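Local coordinates for protein Ton_1535 (Thermococcus onnurineus, PDB 3ZPJ) that is of unknown function but folds as an all-helical alpha-solenoid, a right-handed superhelix whose course includes a left-handed helical turn, at residues Val213-Ile218 / Lys236-Val241; Ile245-Val250 / Asp267-Cys272; Glu205-Val210 / Gln217-Leu222; Asn132-Phe137 / Ala177-Lys182. One frame throughout, in Å; residues are numbered along the deposited sequence.

The four contacts lie in the middle and later part of the solenoid and differ in burial. Contacts 3 and 4 are buried, contact 2 is partly buried, and contact 1 is at the surface. Contacts 1 and 3 share helix 216-223, while contacts 1 and 2 both use helix 240-256. Contacts 3 and 4 meet through a probable hydrogen bond of Arg219 to Tyr181 and through Ala207 on Met178. Contact 4 is aromatic and aliphatic packing between two parallel helices. Contact 3 adds a buried arginine to an aliphatic core. Contact 2 brings a buried carboxylate to an antiparallel helix pair. Contact 1 joins two inter-helix linkers through a tyrosine, with lysine and glutamine at its margin.

Contact 1. Residues Val213-Ile218 / Lys236-Val241; sequences VGLPQI and KKYSGV
Two linkers between helices of the alpha-solenoid meet here. One joins helix 194-209 to helix 216-223 and holds an inverse gamma turn centred on Gly214, closed by Leu215 N to Val213 O at 2.7 Å. The other joins helix 227-237 to helix 240-256 and carries Tyr238, the first residue to leave helical geometry. Tyr238 has the largest share of the buried surface. From CB its CG lies anti to the carbonyl carbon, beside the backbone N (chi1 -60°), and the ring reaches toward the turn. CD2, CE2 and CZ of the ring all lie under Val213 CG1. CG1 of Val213 sits over the ring face, 3.7 Å from Tyr238 CE2. It makes a CH-pi contact offset toward the rim. Its distance from the Tyr238 ring centroid is 4.0 Å, 21° off the normal. Val213 itself is buried and also touches Ile234 of helix 227-237. Leu215 is the N-cap residue of helix 216-223, and its side chain crosses Lys237 obliquely, with CD1 3.7 Å from Lys237 CD. The Lys237 chain then bends at its last torsion. At the exposed margin, Gln217 NE2 lies 3.9 Å from Lys237 CE. At the end of the tyrosine, OH meets Leu215 tip to tip. It faces the whole isopropyl end and touches CG, CD1 and CD2 at much the same distance, with Tyr238 OH 3.7 Å from Leu215 CG.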
loop_
_atom_site.group_PDB
_atom_site.type_symbol
_atom_site.label_atom_id
_atom_site.label_comp_id
_atom_site.label_asym_id
_atom_site.label_seq_id
_atom_site.Cartn_x
_atom_site.Cartn_y
_atom_site.Cartn_z
ATOM N N VAL A 213 2.281 9.216 5.778
ATOM C CA VAL A 213 2.659 8.156 6.703
ATOM C C VAL A 213 1.949 6.838 6.394
ATOM O O VAL A 213 1.860 5.968 7.252
ATOM C CB VAL A 213 2.370 8.522 8.174
ATOM C CG1 VAL A 213 3.126 9.784 8.588
ATOM C CG2 VAL A 213 0.884 8.685 8.385
ATOM N N GLY A 214 1.467 6.674 5.171
ATOM C CA GLY A 214 0.755 5.459 4.817
ATOM C C GLY A 214 1.590 4.195 4.661
ATOM O O GLY A 214 1.555 3.546 3.615
ATOM N N LEU A 215 2.364 3.852 5.684
ATOM C CA LEU A 215 3.088 2.592 5.687
ATOM C C LEU A 215 2.079 1.458 5.699
ATOM O O LEU A 215 1.027 1.564 6.325
ATOM C CB LEU A 215 4.013 2.486 6.896
ATOM C CG LEU A 215 5.136 3.525 6.884
ATOM C CD1 LEU A 215 6.075 3.288 8.054
ATOM C CD2 LEU A 215 5.907 3.545 5.554
ATOM N N PRO A 216 2.403 0.361 5.005
ATOM C CA PRO A 216 1.428 -0.727 4.851
ATOM C C PRO A 216 0.916 -1.255 6.192
ATOM O O PRO A 216 -0.266 -1.571 6.284
ATOM C CB PRO A 216 2.191 -1.797 4.046
ATOM C CG PRO A 216 3.636 -1.403 4.106
ATOM C CD PRO A 216 3.686 0.084 4.336
ATOM N N GLN A 217 1.755 -1.287 7.223
ATOM C CA GLN A 217 1.325 -1.807 8.530
ATOM C C GLN A 217 0.429 -0.799 9.270
ATOM O O GLN A 217 -0.380 -1.170 10.128
ATOM C CB GLN A 217 2.532 -2.196 9.394
ATOM C CG GLN A 217 3.444 -1.036 9.766
ATOM C CD GLN A 217 4.609 -0.825 8.794
ATOM O OE1 GLN A 217 4.478 -0.966 7.563
ATOM N NE2 GLN A 217 5.762 -0.468 9.354
ATOM N N ILE A 218 0.586 0.473 8.920
ATOM C CA ILE A 218 -0.255 1.539 9.442
ATOM C C ILE A 218 -1.634 1.474 8.778
ATOM O O ILE A 218 -2.654 1.518 9.460
ATOM C CB ILE A 218 0.420 2.943 9.250
ATOM C CG1 ILE A 218 1.508 3.158 10.306
ATOM C CG2 ILE A 218 -0.587 4.067 9.341
ATOM C CD1 ILE A 218 2.595 4.122 9.873
ATOM N N LYS A 236 6.804 6.382 16.883
ATOM C CA LYS A 236 8.084 5.701 16.826
ATOM C C LYS A 236 8.849 6.098 15.566
ATOM O O LYS A 236 10.028 6.431 15.627
ATOM C CB LYS A 236 7.884 4.183 16.871
ATOM C CG LYS A 236 9.129 3.371 16.514
ATOM C CD LYS A 236 8.757 1.967 16.018
ATOM C CE LYS A 236 9.931 1.260 15.330
ATOM N NZ LYS A 236 9.535 -0.066 14.761
ATOM N N LYS A 237 8.170 6.086 14.427
ATOM C CA LYS A 237 8.848 6.219 13.144
ATOM C C LYS A 237 8.963 7.644 12.587
ATOM O O LYS A 237 9.620 7.860 11.564
ATOM C CB LYS A 237 8.190 5.304 12.101
ATOM C CG LYS A 237 8.497 3.821 12.300
ATOM C CD LYS A 237 8.395 3.039 10.989
ATOM C CE LYS A 237 8.532 1.540 11.215
ATOM N NZ LYS A 237 9.901 1.142 11.650
ATOM N N TYR A 238 8.326 8.610 13.239
ATOM C CA TYR A 238 8.319 9.983 12.735
ATOM C C TYR A 238 8.372 10.992 13.877
ATOM O O TYR A 238 7.911 10.705 14.984
ATOM C CB TYR A 238 7.055 10.248 11.899
ATOM C CG TYR A 238 6.893 9.357 10.684
ATOM C CD1 TYR A 238 7.636 9.575 9.530
ATOM C CD2 TYR A 238 5.991 8.295 10.688
ATOM C CE1 TYR A 238 7.487 8.758 8.413
ATOM C CE2 TYR A 238 5.839 7.475 9.578
ATOM C CZ TYR A 238 6.593 7.714 8.446
ATOM O OH TYR A 238 6.448 6.910 7.339
ATOM N N SER A 239 8.933 12.171 13.610
ATOM C CA SER A 239 8.836 13.288 14.554
ATOM C C SER A 239 8.610 14.626 13.832
ATOM O O SER A 239 8.592 14.684 12.593
ATOM C CB SER A 239 10.068 13.361 15.453
ATOM O OG SER A 239 11.244 13.486 14.680
ATOM N N GLY A 240 8.431 15.690 14.617
ATOM C CA GLY A 240 8.153 17.014 14.082
ATOM C C GLY A 240 7.024 17.093 13.058
ATOM O O GLY A 240 5.898 16.646 13.303
ATOM N N VAL A 241 7.330 17.665 11.900
ATOM C CA VAL A 241 6.297 17.970 10.924
ATOM C C VAL A 241 5.621 16.719 10.409
ATOM O O VAL A 241 4.397 16.676 10.335
ATOM C CB VAL A 241 6.822 18.848 9.764
ATOM C CG1 VAL A 241 7.272 20.188 10.304
ATOM C CG2 VAL A 241 7.984 18.168 9.046
#

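Contact 2. Residues Ile245-Val250 / Asp267-Cys272; sequences IGELEV and DKAFEC
Glu247, Ala269 and Leu248 have the most surface buried in this pairing of two antiparallel helices. The axes of segments 245-250 and 267-271 run at 169° and come within 9.3 Å. Glu247 and Ala269 are the nearest backbone pair. Glu247 CG stands anti to its carbonyl carbon, and the chain is extended beyond it, so the carboxylate reaches across to the other helix. Glu247 OE1 presses close on the alanine, 3.2 Å from both Ala269 CA and Ala269 CB. This tight approach is consistent with the small size of the residue. The other oxygen, OE2, forms a salt bridge with Arg243, one turn earlier in its own helix. A second salt bridge to Lys268 is long, with Glu247 OE2 3.6 Å from Lys268 NZ. Lys268 NZ also lies near Arg243 and Lys235, so the buried carboxylate probably offsets a cluster of like charges. Leu248 works beside the alanine. Its CD2 lies 4.1 Å from Phe270 CE1, and the two side chains cross at about a right angle. The phenylalanine ring also makes a cation-pi contact with Arg298. Cys272, disulfide-bonded to its neighbour Cys273, lies at the edge of the contact. Around this pair, helix 280-293 packs on Ile245 and Leu248, and helix 227-237 touches Glu247 and Val250, so helix 240-256 is covered by helices both earlier and later in the chain.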
loop_
_atom_site.group_PDB
_atom_site.type_symbol
_atom_site.label_atom_id
_atom_site.label_comp_id
_atom_site.label_asym_id
_atom_site.label_seq_id
_atom_site.Cartn_x
_atom_site.Cartn_y
_atom_site.Cartn_z
ATOM N N ILE A 245 1.606 15.885 10.593
ATOM C CA ILE A 245 0.768 15.591 9.442
ATOM C C ILE A 245 0.175 14.196 9.596
ATOM O O ILE A 245 -1.007 13.985 9.342
ATOM C CB ILE A 245 1.547 15.679 8.106
ATOM C CG1 ILE A 245 1.533 17.104 7.560
ATOM C CG2 ILE A 245 0.913 14.791 7.042
ATOM C CD1 ILE A 245 2.354 18.058 8.327
ATOM N N GLY A 246 0.992 13.253 10.046
ATOM C CA GLY A 246 0.562 11.867 10.112
ATOM C C GLY A 246 -0.565 11.708 11.109
ATOM O O GLY A 246 -1.562 11.026 10.849
ATOM N N GLU A 247 -0.416 12.349 12.260
ATOM C CA GLU A 247 -1.462 12.293 13.269
ATOM C C GLU A 247 -2.750 12.929 12.742
ATOM O O GLU A 247 -3.832 12.386 12.938
ATOM C CB GLU A 247 -0.984 12.892 14.593
ATOM C CG GLU A 247 0.043 12.002 15.320
ATOM C CD GLU A 247 0.672 12.645 16.557
ATOM O OE1 GLU A 247 0.552 13.876 16.746
ATOM O OE2 GLU A 247 1.299 11.915 17.350
ATOM N N LEU A 248 -2.627 14.041 12.019
ATOM C CA LEU A 248 -3.791 14.693 11.422
ATOM C C LEU A 248 -4.482 13.838 10.362
ATOM O O LEU A 248 -5.714 13.774 10.317
ATOM C CB LEU A 248 -3.419 16.059 10.846
ATOM C CG LEU A 248 -2.994 17.057 11.925
ATOM C CD1 LEU A 248 -2.611 18.414 11.350
ATOM C CD2 LEU A 248 -4.118 17.221 12.911
ATOM N N GLU A 249 -3.692 13.195 9.506
ATOM C CA GLU A 249 -4.243 12.312 8.495
ATOM C C GLU A 249 -5.016 11.193 9.187
ATOM O O GLU A 249 -6.096 10.808 8.749
ATOM C CB GLU A 249 -3.130 11.749 7.578
ATOM C CG GLU A 249 -2.439 12.816 6.721
ATOM C CD GLU A 249 -1.418 12.260 5.713
ATOM O OE1 GLU A 249 -0.723 11.265 6.029
ATOM O OE2 GLU A 249 -1.296 12.851 4.608
ATOM N N VAL A 250 -4.475 10.689 10.289
ATOM C CA VAL A 250 -5.149 9.626 11.008
ATOM C C VAL A 250 -6.449 10.127 11.623
ATOM O O VAL A 250 -7.480 9.461 11.536
ATOM C CB VAL A 250 -4.247 8.988 12.069
ATOM C CG1 VAL A 250 -5.080 8.257 13.110
ATOM C CG2 VAL A 250 -3.301 8.024 11.399
ATOM N N ASP A 267 -6.228 17.333 19.021
ATOM C CA ASP A 267 -5.757 18.209 20.090
ATOM C C ASP A 267 -4.391 17.749 20.551
ATOM O O ASP A 267 -3.492 18.553 20.729
ATOM C CB ASP A 267 -6.753 18.266 21.245
ATOM C CG ASP A 267 -7.999 19.043 20.885
ATOM O OD1 ASP A 267 -7.987 19.685 19.811
ATOM O OD2 ASP A 267 -8.978 19.017 21.667
ATOM N N LYS A 268 -4.226 16.437 20.673
ATOM C CA LYS A 268 -2.966 15.884 21.129
ATOM C C LYS A 268 -1.856 16.140 20.123
ATOM O O LYS A 268 -0.711 16.357 20.500
ATOM C CB LYS A 268 -3.087 14.386 21.394
ATOM C CG LYS A 268 -1.817 13.793 21.974
ATOM C CD LYS A 268 -1.798 12.281 21.945
ATOM C CE LYS A 268 -0.360 11.785 21.928
ATOM N NZ LYS A 268 0.443 12.456 20.844
ATOM N N ALA A 269 -2.199 16.133 18.841
ATOM C CA ALA A 269 -1.197 16.318 17.796
ATOM C C ALA A 269 -0.519 17.685 17.862
ATOM O O ALA A 269 0.589 17.846 17.348
ATOM C CB ALA A 269 -1.802 16.092 16.423
ATOM N N PHE A 270 -1.188 18.658 18.482
ATOM C CA PHE A 270 -0.622 19.992 18.670
ATOM C C PHE A 270 -0.154 20.181 20.103
ATOM O O PHE A 270 0.806 20.897 20.371
ATOM C CB PHE A 270 -1.661 21.068 18.363
ATOM C CG PHE A 270 -1.945 21.232 16.911
ATOM C CD1 PHE A 270 -2.938 20.483 16.296
ATOM C CD2 PHE A 270 -1.214 22.121 16.150
ATOM C CE1 PHE A 270 -3.197 20.625 14.948
ATOM C CE2 PHE A 270 -1.471 22.265 14.796
ATOM C CZ PHE A 270 -2.470 21.516 14.194
ATOM N N GLU A 271 -0.859 19.547 21.027
ATOM C CA GLU A 271 -0.605 19.741 22.445
ATOM C C GLU A 271 0.458 18.806 22.993
ATOM O O GLU A 271 0.802 18.884 24.163
ATOM C CB GLU A 271 -1.903 19.590 23.239
ATOM C CG GLU A 271 -2.933 20.669 22.916
ATOM C CD GLU A 271 -4.285 20.373 23.521
ATOM O OE1 GLU A 271 -4.656 19.179 23.562
ATOM O OE2 GLU A 271 -4.965 21.331 23.968
ATOM N N CYS A 272 0.988 17.929 22.149
ATOM C CA CYS A 272 1.990 16.969 22.599
ATOM C C CYS A 272 3.378 17.592 22.572
ATOM O O CYS A 272 4.243 17.261 23.387
ATOM C CB CYS A 272 1.983 15.705 21.720
ATOM S SG CYS A 272 2.733 15.898 20.067
#

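Contact 3. Residues Glu205-Val210 / Gln217-Leu222; sequences ELAKTV and QIRAAL
Glu205 O, in the last turns of helix 194-209, is held by two donors of one residue: Thr209 N gives the regular helical bond at 2.8 Å, and Thr209 OG1 adds a very short one at 2.5 Å. The hydroxyl donor stands above the carbonyl plane, 41° out of it, so it does not point along a lone pair. Across the contact the packing is chiefly aliphatic. Val210, just past the helix, meets Leu222 tip to tip, with Val210 CG2 3.6 Å from Leu222 CD1. Leu206 has its CG anti to the backbone N and crosses Leu222 obliquely. Its CD1 lies 3.9 Å from Leu222 CD1, so that one leucine methyl is touched from two side chains. The other branch, Leu206 CD2, rests 3.5 Å from Arg219 O. Arg219 has the largest share of buried surface. Its chain bends at chi3 (-42°) and lays CD against Ala207, 3.7 Å from Ala207 CA. The two terminal nitrogens of the buried guanidinium find partners outside the two segments. NH2 bonds to Tyr181 OH and weakly to Gly169 O, and NH1 to Leu172 O and weakly to Gly214 O. Arg219 thereby ties helix 216-223 to helix 174-190 and to the loop before it. The axes of segments 205-209 and 217-222 cross at 126°. The arrangement is the buried interface of two consecutive helices joined by a short linker, as in an alpha-solenoid.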
loop_
_atom_site.group_PDB
_atom_site.type_symbol
_atom_site.label_atom_id
_atom_site.label_comp_id
_atom_site.label_asym_id
_atom_site.label_seq_id
_atom_site.Cartn_x
_atom_site.Cartn_y
_atom_site.Cartn_z
ATOM N N GLU A 205 -9.688 5.221 -0.329
ATOM C CA GLU A 205 -9.915 6.429 0.483
ATOM C C GLU A 205 -8.891 6.453 1.609
ATOM O O GLU A 205 -8.331 7.485 1.926
ATOM C CB GLU A 205 -11.311 6.466 1.111
ATOM C CG GLU A 205 -12.488 6.459 0.154
ATOM C CD GLU A 205 -13.831 6.490 0.901
ATOM O OE1 GLU A 205 -13.940 7.230 1.907
ATOM O OE2 GLU A 205 -14.766 5.758 0.498
ATOM N N LEU A 206 -8.644 5.293 2.202
ATOM C CA LEU A 206 -7.689 5.200 3.284
ATOM C C LEU A 206 -6.289 5.537 2.776
ATOM O O LEU A 206 -5.624 6.392 3.337
ATOM C CB LEU A 206 -7.742 3.814 3.931
ATOM C CG LEU A 206 -6.655 3.460 4.950
ATOM C CD1 LEU A 206 -6.465 4.543 5.993
ATOM C CD2 LEU A 206 -7.049 2.156 5.635
ATOM N N ALA A 207 -5.844 4.888 1.704
ATOM C CA ALA A 207 -4.520 5.208 1.187
ATOM C C ALA A 207 -4.405 6.698 0.832
ATOM O O ALA A 207 -3.358 7.304 1.030
ATOM C CB ALA A 207 -4.168 4.343 -0.025
ATOM N N LYS A 208 -5.484 7.276 0.309
ATOM C CA LYS A 208 -5.488 8.688 -0.072
ATOM C C LYS A 208 -5.462 9.606 1.140
ATOM O O LYS A 208 -4.838 10.656 1.104
ATOM C CB LYS A 208 -6.711 9.031 -0.932
ATOM C CG LYS A 208 -6.481 8.909 -2.417
ATOM C CD LYS A 208 -7.791 9.029 -3.189
ATOM C CE LYS A 208 -7.606 8.603 -4.645
ATOM N NZ LYS A 208 -8.913 8.509 -5.387
ATOM N N THR A 209 -6.145 9.203 2.205
ATOM C CA THR A 209 -6.276 10.025 3.401
ATOM C C THR A 209 -4.992 9.966 4.219
ATOM O O THR A 209 -4.468 10.993 4.656
ATOM C CB THR A 209 -7.415 9.529 4.297
ATOM O OG1 THR A 209 -8.616 9.380 3.523
ATOM C CG2 THR A 209 -7.650 10.513 5.448
ATOM N N VAL A 210 -4.501 8.757 4.448
ATOM C CA VAL A 210 -3.262 8.568 5.199
ATOM C C VAL A 210 -2.166 8.217 4.188
ATOM O O VAL A 210 -1.914 7.040 3.900
ATOM C CB VAL A 210 -3.421 7.447 6.229
ATOM C CG1 VAL A 210 -2.219 7.404 7.144
ATOM C CG2 VAL A 210 -4.673 7.670 7.054
ATOM N N GLN A 217 1.755 -1.287 7.223
ATOM C CA GLN A 217 1.325 -1.807 8.530
ATOM C C GLN A 217 0.429 -0.799 9.270
ATOM O O GLN A 217 -0.380 -1.170 10.128
ATOM C CB GLN A 217 2.532 -2.196 9.394
ATOM C CG GLN A 217 3.444 -1.036 9.766
ATOM C CD GLN A 217 4.609 -0.825 8.794
ATOM O OE1 GLN A 217 4.478 -0.966 7.563
ATOM N NE2 GLN A 217 5.762 -0.468 9.354
ATOM N N ILE A 218 0.586 0.473 8.920
ATOM C CA ILE A 218 -0.255 1.539 9.442
ATOM C C ILE A 218 -1.634 1.474 8.778
ATOM O O ILE A 218 -2.654 1.518 9.460
ATOM C CB ILE A 218 0.420 2.943 9.250
ATOM C CG1 ILE A 218 1.508 3.158 10.306
ATOM C CG2 ILE A 218 -0.587 4.067 9.341
ATOM C CD1 ILE A 218 2.595 4.122 9.873
ATOM N N ARG A 219 -1.676 1.361 7.452
ATOM C CA ARG A 219 -2.968 1.272 6.777
ATOM C C ARG A 219 -3.711 0.034 7.250
ATOM O O ARG A 219 -4.919 0.108 7.519
ATOM C CB ARG A 219 -2.829 1.311 5.253
ATOM C CG ARG A 219 -2.148 2.579 4.743
ATOM C CD ARG A 219 -2.546 2.886 3.311
ATOM N NE ARG A 219 -2.587 1.676 2.493
ATOM C CZ ARG A 219 -1.505 1.052 2.036
ATOM N NH1 ARG A 219 -0.299 1.527 2.340
ATOM N NH2 ARG A 219 -1.624 -0.050 1.285
ATOM N N ALA A 220 -2.979 -1.080 7.393
ATOM C CA ALA A 220 -3.571 -2.326 7.905
ATOM C C ALA A 220 -4.178 -2.158 9.305
ATOM O O ALA A 220 -5.249 -2.680 9.602
ATOM C CB ALA A 220 -2.552 -3.464 7.910
ATOM N N ALA A 221 -3.491 -1.424 10.171
ATOM C CA ALA A 221 -4.016 -1.202 11.506
ATOM C C ALA A 221 -5.270 -0.327 11.462
ATOM O O ALA A 221 -6.251 -0.589 12.166
ATOM C CB ALA A 221 -2.953 -0.582 12.407
ATOM N N LEU A 222 -5.240 0.710 10.631
ATOM C CA LEU A 222 -6.346 1.666 10.571
ATOM C C LEU A 222 -7.609 0.985 10.086
ATOM O O LEU A 222 -8.701 1.216 10.614
ATOM C CB LEU A 222 -5.986 2.833 9.656
ATOM C CG LEU A 222 -4.941 3.736 10.311
ATOM C CD1 LEU A 222 -4.571 4.915 9.435
ATOM C CD2 LEU A 222 -5.480 4.221 11.671
#

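Contact 4. Residues Asn132-Phe137 / Ala177-Lys182; sequences NALEIF and AMDFYK
The Phe180 ring is at the centre of the contact, met by aliphatic groups and one other ring. Its CG lies anti to the carbonyl carbon (chi1 -64°), and the ring reaches across to helix 130-146. Leu134 covers one face of this ring in a CH-pi contact. Leu134 CD2 sits 3.9 Å from the Phe180 ring centroid, 13° off the normal and so over its centre. Leu134 CG stands closer to the rim, 3.8 Å from Phe180 CZ. Two other residues come to the edge of the same ring, near its plane. Ala133 offers its methyl, with CB 3.9 Å from Phe180 CE2. Phe137 brings its CE2 to the same carbon, also 3.9 Å from Phe180 CE2, and the two aromatic side chains cross at about a right angle. Ala177 O lies at the ring edge as well, in its plane. The ring is thus met on a face and along its edge by one turn of the facing helix. Toward the surface, Leu134 CD1 meets the exposed Asp179, nearest at Asp179 CB (3.5 Å), with carboxylate oxygen OD2 a little farther at 3.9 Å. Phe137 also packs on Ile161 and Leu165 of helix 151-170, and Phe180 on Ala168 of that helix, which lies between the two in sequence. The segment axes run nearly parallel at 15° and 10.8 Å apart. Such parallel packing of helices two apart in the chain, with the intervening helix against both, is characteristic of stacked helical hairpins in an alpha-solenoid.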
loop_
_atom_site.group_PDB
_atom_site.type_symbol
_atom_site.label_atom_id
_atom_site.label_comp_id
_atom_site.label_asym_id
_atom_site.label_seq_id
_atom_site.Cartn_x
_atom_site.Cartn_y
_atom_site.Cartn_z
ATOM N N ASN A 132 7.820 -2.483 -12.146
ATOM C CA ASN A 132 7.910 -3.740 -12.905
ATOM C C ASN A 132 6.686 -4.609 -12.658
ATOM O O ASN A 132 6.155 -5.238 -13.570
ATOM C CB ASN A 132 9.161 -4.544 -12.531
ATOM C CG ASN A 132 10.434 -3.875 -12.969
ATOM O OD1 ASN A 132 10.725 -2.751 -12.564
ATOM N ND2 ASN A 132 11.212 -4.565 -13.788
ATOM N N ALA A 133 6.259 -4.650 -11.406
ATOM C CA ALA A 133 5.114 -5.444 -11.030
ATOM C C ALA A 133 3.886 -5.058 -11.849
ATOM O O ALA A 133 3.227 -5.928 -12.417
ATOM C CB ALA A 133 4.840 -5.286 -9.559
ATOM N N LEU A 134 3.590 -3.762 -11.922
ATOM C CA LEU A 134 2.438 -3.284 -12.689
ATOM C C LEU A 134 2.507 -3.709 -14.146
ATOM O O LEU A 134 1.514 -4.145 -14.735
ATOM C CB LEU A 134 2.336 -1.768 -12.644
ATOM C CG LEU A 134 1.577 -1.158 -11.476
ATOM C CD1 LEU A 134 1.429 0.332 -11.720
ATOM C CD2 LEU A 134 0.221 -1.825 -11.348
ATOM N N GLU A 135 3.682 -3.555 -14.724
ATOM C CA GLU A 135 3.862 -3.873 -16.122
ATOM C C GLU A 135 3.476 -5.335 -16.354
ATOM O O GLU A 135 2.781 -5.663 -17.302
ATOM C CB GLU A 135 5.309 -3.616 -16.534
ATOM C CG GLU A 135 5.579 -3.782 -18.024
ATOM C CD GLU A 135 7.067 -3.688 -18.375
ATOM O OE1 GLU A 135 7.912 -3.662 -17.449
ATOM O OE2 GLU A 135 7.388 -3.632 -19.584
ATOM N N ILE A 136 3.892 -6.199 -15.439
ATOM C CA ILE A 136 3.639 -7.611 -15.568
ATOM C C ILE A 136 2.180 -7.946 -15.269
ATOM O O ILE A 136 1.573 -8.780 -15.957
ATOM C CB ILE A 136 4.588 -8.411 -14.667
ATOM C CG1 ILE A 136 6.034 -8.172 -15.104
ATOM C CG2 ILE A 136 4.235 -9.899 -14.678
ATOM C CD1 ILE A 136 6.278 -8.403 -16.585
ATOM N N PHE A 137 1.607 -7.280 -14.268
ATOM C CA PHE A 137 0.187 -7.463 -13.986
ATOM C C PHE A 137 -0.621 -7.139 -15.237
ATOM O O PHE A 137 -1.587 -7.823 -15.554
ATOM C CB PHE A 137 -0.284 -6.575 -12.825
ATOM C CG PHE A 137 -0.185 -7.221 -11.467
ATOM C CD1 PHE A 137 -0.881 -8.392 -11.185
ATOM C CD2 PHE A 137 0.565 -6.629 -10.452
ATOM C CE1 PHE A 137 -0.824 -8.983 -9.923
ATOM C CE2 PHE A 137 0.638 -7.215 -9.181
ATOM C CZ PHE A 137 -0.061 -8.398 -8.911
ATOM N N ALA A 177 1.076 2.078 -3.633
ATOM C CA ALA A 177 -0.066 1.165 -3.600
ATOM C C ALA A 177 -1.223 1.591 -4.495
ATOM O O ALA A 177 -2.009 0.756 -4.960
ATOM C CB ALA A 177 -0.552 0.974 -2.165
ATOM N N MET A 178 -1.317 2.889 -4.756
ATOM C CA MET A 178 -2.502 3.442 -5.399
ATOM C C MET A 178 -2.831 2.803 -6.762
ATOM O O MET A 178 -3.971 2.427 -7.013
ATOM C CB MET A 178 -2.416 4.985 -5.500
ATOM C CG MET A 178 -3.796 5.652 -5.521
ATOM S SD MET A 178 -4.667 5.548 -3.917
ATOM C CE MET A 178 -3.522 6.561 -2.967
ATOM N N ASP A 179 -1.838 2.650 -7.624
ATOM C CA ASP A 179 -2.090 2.095 -8.957
ATOM C C ASP A 179 -2.606 0.641 -8.938
ATOM O O ASP A 179 -3.420 0.254 -9.770
ATOM C CB ASP A 179 -0.836 2.213 -9.796
ATOM C CG ASP A 179 -0.628 3.618 -10.336
ATOM O OD1 ASP A 179 -1.630 4.354 -10.442
ATOM O OD2 ASP A 179 0.529 3.975 -10.662
ATOM N N PHE A 180 -2.139 -0.138 -7.969
ATOM C CA PHE A 180 -2.553 -1.524 -7.799
ATOM C C PHE A 180 -4.008 -1.575 -7.369
ATOM O O PHE A 180 -4.802 -2.369 -7.880
ATOM C CB PHE A 180 -1.666 -2.218 -6.757
ATOM C CG PHE A 180 -0.223 -2.311 -7.172
ATOM C CD1 PHE A 180 0.634 -1.233 -6.998
ATOM C CD2 PHE A 180 0.266 -3.460 -7.780
ATOM C CE1 PHE A 180 1.952 -1.297 -7.407
ATOM C CE2 PHE A 180 1.584 -3.531 -8.193
ATOM C CZ PHE A 180 2.437 -2.449 -8.000
ATOM N N TYR A 181 -4.355 -0.718 -6.422
ATOM C CA TYR A 181 -5.722 -0.640 -5.945
ATOM C C TYR A 181 -6.718 -0.198 -7.031
ATOM O O TYR A 181 -7.830 -0.724 -7.113
ATOM C CB TYR A 181 -5.811 0.332 -4.783
ATOM C CG TYR A 181 -5.292 -0.157 -3.462
ATOM C CD1 TYR A 181 -5.271 -1.506 -3.130
ATOM C CD2 TYR A 181 -4.843 0.760 -2.512
ATOM C CE1 TYR A 181 -4.777 -1.932 -1.861
ATOM C CE2 TYR A 181 -4.370 0.358 -1.277
ATOM C CZ TYR A 181 -4.332 -0.971 -0.948
ATOM O OH TYR A 181 -3.857 -1.298 0.310
ATOM N N LYS A 182 -6.330 0.762 -7.857
ATOM C CA LYS A 182 -7.224 1.224 -8.915
ATOM C C LYS A 182 -7.521 0.099 -9.906
ATOM O O LYS A 182 -8.667 -0.060 -10.327
ATOM C CB LYS A 182 -6.628 2.409 -9.671
ATOM C CG LYS A 182 -6.104 3.520 -8.812
ATOM C CD LYS A 182 -7.160 4.501 -8.392
ATOM C CE LYS A 182 -6.492 5.796 -7.965
ATOM N NZ LYS A 182 -5.525 6.230 -9.013
#